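Local coordinates for metagenomic carboxyl esterase MGS0156 (Uncultured organism, PDB 5D8M), which probably hydrolyses carboxylic ester bonds and appears to have an alpha/beta-hydrolase fold, at residues 98-103 / 311-316; 112-115 / 120-123. One frame throughout, in Å; residues are numbered along the deposited sequence.

Contact 1 of 2, residues 98-103 / 311-316; sequences ECVSES and SLLTSV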
loop_
_atom_site.group_PDB
_atom_site.type_symbol
_atom_site.label_atom_id
_atom_site.label_comp_id
_atom_site.label_asym_id
_atom_site.label_seq_id
_atom_site.Cartn_x
_atom_site.Cartn_y
_atom_site.Cartn_z
ATOM N N GLU A 98 2.060 8.072 11.211
ATOM C CA GLU A 98 1.604 9.144 12.082
ATOM C C GLU A 98 2.772 9.795 12.796
ATOM O O GLU A 98 2.780 11.006 13.007
ATOM C CB GLU A 98 0.594 8.612 13.107
ATOM C CG GLU A 98 -0.028 9.711 13.977
ATOM C CD GLU A 98 -0.929 9.141 15.069
ATOM O OE1 GLU A 98 -0.659 8.007 15.541
ATOM O OE2 GLU A 98 -1.894 9.826 15.461
ATOM N N CYS A 99 3.767 8.984 13.163
ATOM C CA CYS A 99 4.923 9.468 13.901
ATOM C C CYS A 99 5.855 10.368 13.067
ATOM O O CYS A 99 6.633 11.160 13.617
ATOM C CB CYS A 99 5.716 8.266 14.444
ATOM S SG CYS A 99 4.664 7.073 15.359
ATOM N N VAL A 100 5.817 10.242 11.748
ATOM C CA VAL A 100 6.688 11.072 10.917
ATOM C C VAL A 100 5.878 12.088 10.117
ATOM O O VAL A 100 6.343 12.573 9.090
ATOM C CB VAL A 100 7.576 10.211 9.948
ATOM C CG1 VAL A 100 8.555 9.342 10.764
ATOM C CG2 VAL A 100 6.739 9.356 9.017
ATOM N N SER A 101 4.676 12.420 10.599
ATOM C CA SER A 101 3.797 13.331 9.865
ATOM C C SER A 101 4.414 14.702 9.580
ATOM O O SER A 101 4.034 15.348 8.618
ATOM C CB SER A 101 2.475 13.534 10.606
ATOM O OG SER A 101 2.692 14.180 11.842
ATOM N N GLU A 102 5.367 15.144 10.395
ATOM C CA GLU A 102 6.036 16.428 10.141
ATOM C C GLU A 102 6.924 16.393 8.898
ATOM O O GLU A 102 7.199 17.429 8.288
ATOM C CB GLU A 102 6.878 16.838 11.348
ATOM C CG GLU A 102 6.070 17.344 12.513
ATOM C CD GLU A 102 5.538 18.744 12.285
ATOM O OE1 GLU A 102 4.301 18.918 12.312
ATOM O OE2 GLU A 102 6.361 19.670 12.092
ATOM N N SER A 103 7.379 15.194 8.543
ATOM C CA SER A 103 8.299 14.993 7.432
ATOM C C SER A 103 7.595 14.409 6.215
ATOM O O SER A 103 8.042 14.595 5.084
ATOM C CB SER A 103 9.449 14.050 7.846
ATOM O OG SER A 103 9.996 14.443 9.084
ATOM N N SER A 311 17.838 16.789 7.140
ATOM C CA SER A 311 17.215 15.893 8.104
ATOM C C SER A 311 17.989 14.584 8.097
ATOM O O SER A 311 18.310 14.065 7.034
ATOM C CB SER A 311 15.744 15.654 7.756
ATOM O OG SER A 311 15.179 14.614 8.538
ATOM N N LEU A 312 18.302 14.056 9.269
ATOM C CA LEU A 312 18.976 12.774 9.324
ATOM C C LEU A 312 18.036 11.713 8.757
ATOM O O LEU A 312 18.450 10.809 8.039
ATOM C CB LEU A 312 19.384 12.440 10.748
ATOM C CG LEU A 312 20.339 11.259 10.935
ATOM C CD1 LEU A 312 21.489 11.310 9.930
ATOM C CD2 LEU A 312 20.889 11.309 12.343
ATOM N N LEU A 313 16.757 11.864 9.074
ATOM C CA LEU A 313 15.724 10.963 8.604
ATOM C C LEU A 313 15.643 10.989 7.096
ATOM O O LEU A 313 15.657 9.936 6.449
ATOM C CB LEU A 313 14.374 11.352 9.209
ATOM C CG LEU A 313 13.174 10.502 8.832
ATOM C CD1 LEU A 313 13.443 9.055 9.198
ATOM C CD2 LEU A 313 11.948 11.036 9.565
ATOM N N THR A 314 15.554 12.194 6.534
ATOM C CA THR A 314 15.447 12.340 5.087
ATOM C C THR A 314 16.687 11.791 4.393
ATOM O O THR A 314 16.591 11.169 3.343
ATOM C CB THR A 314 15.246 13.803 4.671
ATOM O OG1 THR A 314 13.977 14.260 5.158
ATOM C CG2 THR A 314 15.279 13.936 3.141
ATOM N N SER A 315 17.844 11.991 5.009
ATOM C CA SER A 315 19.089 11.540 4.422
ATOM C C SER A 315 19.210 10.018 4.349
ATOM O O SER A 315 19.747 9.503 3.380
ATOM C CB SER A 315 20.263 12.112 5.203
ATOM O OG SER A 315 20.333 13.515 5.011
ATOM N N VAL A 316 18.710 9.301 5.356
ATOM C CA VAL A 316 18.862 7.848 5.375
ATOM C C VAL A 316 17.793 7.175 4.511
ATOM O O VAL A 316 17.971 6.045 4.073
ATOM C CB VAL A 316 18.835 7.294 6.812
ATOM C CG1 VAL A 316 19.952 7.951 7.623
ATOM C CG2 VAL A 316 17.470 7.510 7.470
#
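Leu313 reaches across from the first turn of helix 312-316 to set one methyl, CD2, against Val100 and Ser103 of the loop that follows strand 87-92, a surface contact between two peripheral pieces of what appears to be an alpha/beta-hydrolase fold. Its CG lies anti to the backbone N (chi1 -179°), which carries the branch out from the helix towards the loop. The Val100 and Leu313 side chains cross at about a right angle and meet through one methyl each, with Val100 CG1 4.0 Å from Leu313 CD2. Ser103 OG comes to the same methyl at 4.0 Å, a van der Waals approach of a hydroxyl to carbon. The turn that presents both loop residues is closed by the bond from Ser103 N to Val100 O, and next to it Cys99 ties the loop to Cys213 by a disulfide. On the helix side Ser311 is the N-cap: its OG accepts from Thr314 N over 3.2 Å and at a nearly straight 168°. Ser311 O is gripped twice by Ser315, the amide N on one face of its carbonyl plane and OG on the other, with OG of Ser315 2.9 Å from that oxygen.

Contact 2 of 2, residues 112-115 / 120-123; sequences PDVE and ATTL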
loop_
_atom_site.group_PDB
_atom_site.type_symbol
_atom_site.label_atom_id
_atom_site.label_comp_id
_atom_site.label_asym_id
_atom_site.label_seq_id
_atom_site.Cartn_x
_atom_site.Cartn_y
_atom_site.Cartn_z
ATOM N N PRO A 112 -1.980 17.119 -5.666
ATOM C CA PRO A 112 -2.326 18.167 -6.644
ATOM C C PRO A 112 -2.627 17.615 -8.051
ATOM O O PRO A 112 -3.566 18.091 -8.707
ATOM C CB PRO A 112 -1.079 19.050 -6.663
ATOM C CG PRO A 112 -0.507 18.898 -5.272
ATOM C CD PRO A 112 -0.728 17.446 -4.947
ATOM N N ASP A 113 -1.867 16.619 -8.498
ATOM C CA ASP A 113 -2.066 16.125 -9.850
ATOM C C ASP A 113 -3.399 15.407 -9.981
ATOM O O ASP A 113 -4.095 15.582 -10.967
ATOM C CB ASP A 113 -0.948 15.185 -10.296
ATOM C CG ASP A 113 -1.265 14.506 -11.635
ATOM O OD1 ASP A 113 -1.057 15.159 -12.689
ATOM O OD2 ASP A 113 -1.726 13.330 -11.624
ATOM N N VAL A 114 -3.776 14.596 -9.011
ATOM C CA VAL A 114 -4.998 13.833 -9.249
ATOM C C VAL A 114 -6.204 14.762 -9.081
ATOM O O VAL A 114 -7.211 14.586 -9.750
ATOM C CB VAL A 114 -5.109 12.571 -8.352
ATOM C CG1 VAL A 114 -3.927 11.602 -8.629
ATOM C CG2 VAL A 114 -5.179 12.921 -6.882
ATOM N N GLU A 115 -6.075 15.792 -8.256
ATOM C CA GLU A 115 -7.165 16.757 -8.082
ATOM C C GLU A 115 -7.346 17.651 -9.310
ATOM O O GLU A 115 -8.463 18.037 -9.661
ATOM C CB GLU A 115 -6.930 17.590 -6.821
ATOM C CG GLU A 115 -7.129 16.747 -5.569
ATOM C CD GLU A 115 -7.046 17.536 -4.285
ATOM O OE1 GLU A 115 -6.760 18.749 -4.354
ATOM O OE2 GLU A 115 -7.272 16.942 -3.206
ATOM N N ALA A 120 -11.112 13.772 -6.157
ATOM C CA ALA A 120 -10.984 14.340 -4.806
ATOM C C ALA A 120 -10.134 13.411 -3.932
ATOM O O ALA A 120 -10.051 12.208 -4.188
ATOM C CB ALA A 120 -12.381 14.566 -4.169
ATOM N N THR A 121 -9.475 13.971 -2.917
ATOM C CA THR A 121 -8.674 13.142 -2.019
ATOM C C THR A 121 -8.923 13.516 -0.566
ATOM O O THR A 121 -9.065 14.690 -0.230
ATOM C CB THR A 121 -7.148 13.276 -2.284
ATOM O OG1 THR A 121 -6.710 14.607 -1.990
ATOM C CG2 THR A 121 -6.820 12.976 -3.729
ATOM N N THR A 122 -8.957 12.506 0.282
ATOM C CA THR A 122 -9.021 12.686 1.724
ATOM C C THR A 122 -7.922 11.845 2.348
ATOM O O THR A 122 -7.792 10.684 2.010
ATOM C CB THR A 122 -10.389 12.247 2.290
ATOM O OG1 THR A 122 -11.390 13.168 1.867
ATOM C CG2 THR A 122 -10.357 12.197 3.801
ATOM N N LEU A 123 -7.129 12.432 3.232
ATOM C CA LEU A 123 -6.141 11.681 3.982
ATOM C C LEU A 123 -6.675 11.288 5.368
ATOM O O LEU A 123 -7.068 12.135 6.156
ATOM C CB LEU A 123 -4.852 12.503 4.134
ATOM C CG LEU A 123 -3.758 11.885 5.010
ATOM C CD1 LEU A 123 -3.277 10.546 4.452
ATOM C CD2 LEU A 123 -2.583 12.864 5.123
HETATM O O HOH W 1 -10.045 16.873 -2.605
#
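Glu115 OE2 accepts a hydrogen bond of 2.7 Å from Thr121 OG1, and also accepts from a water 2.8 Å away. The two residues belong to the beta-alpha-beta unit made of strand 87-92, helix 111-116 and strand 120-123, and the bond fastens the helix to the strand that follows it. With chi1 at -71° and the chain extended beyond CG, the glutamate carries its carboxylate from the helix to the strand. The hydroxyl meets OE2 on the anti side, 26° out of the carboxylate plane. The same water accepts from Thr121 N, 3.0 Å from its oxygen, so OE2 holds the threonine both directly and through a one-water bridge to the backbone. Arg111, just before the segment, gives Thr121 OG1 a further bond through NE; its charge may also strengthen the hydroxyl as a donor to the carboxylate.

Thr121 faces the helix with both branches. Its OG1 goes to the carboxylate, while CG2 turns to Val114, whose side chain it crosses nearly perpendicularly. Leu89 of the neighbouring strand and Leu328 of helix 324-338 also touch Val114, so this apolar part of the contact lies inside the layered fold, whereas Glu115 is on the exposed side. The methyls themselves pack closely, Val114 CG2 lying 3.6 Å from Thr121 CG2.

How the contacts relate
Contact 2 is largely buried and contact 1 lies at the surface; their centres are about 22 Å apart and they do not touch, the nearest atoms being about 7 Å apart. In sequence, contact 2 is nested within the long loop that contact 1 closes. Both depend on the connection leaving strand 87-92: residues 98-103 come early in it, and helix 111-116 comes late, before edge strand 120-123. Contact 2 is local, joining successive elements of one crossover by a direct bond, a water bridge and methyl packing. Contact 1 brings together segments 208 residues apart through sparse contacts to one leucine methyl, with no hydrogen bond between them.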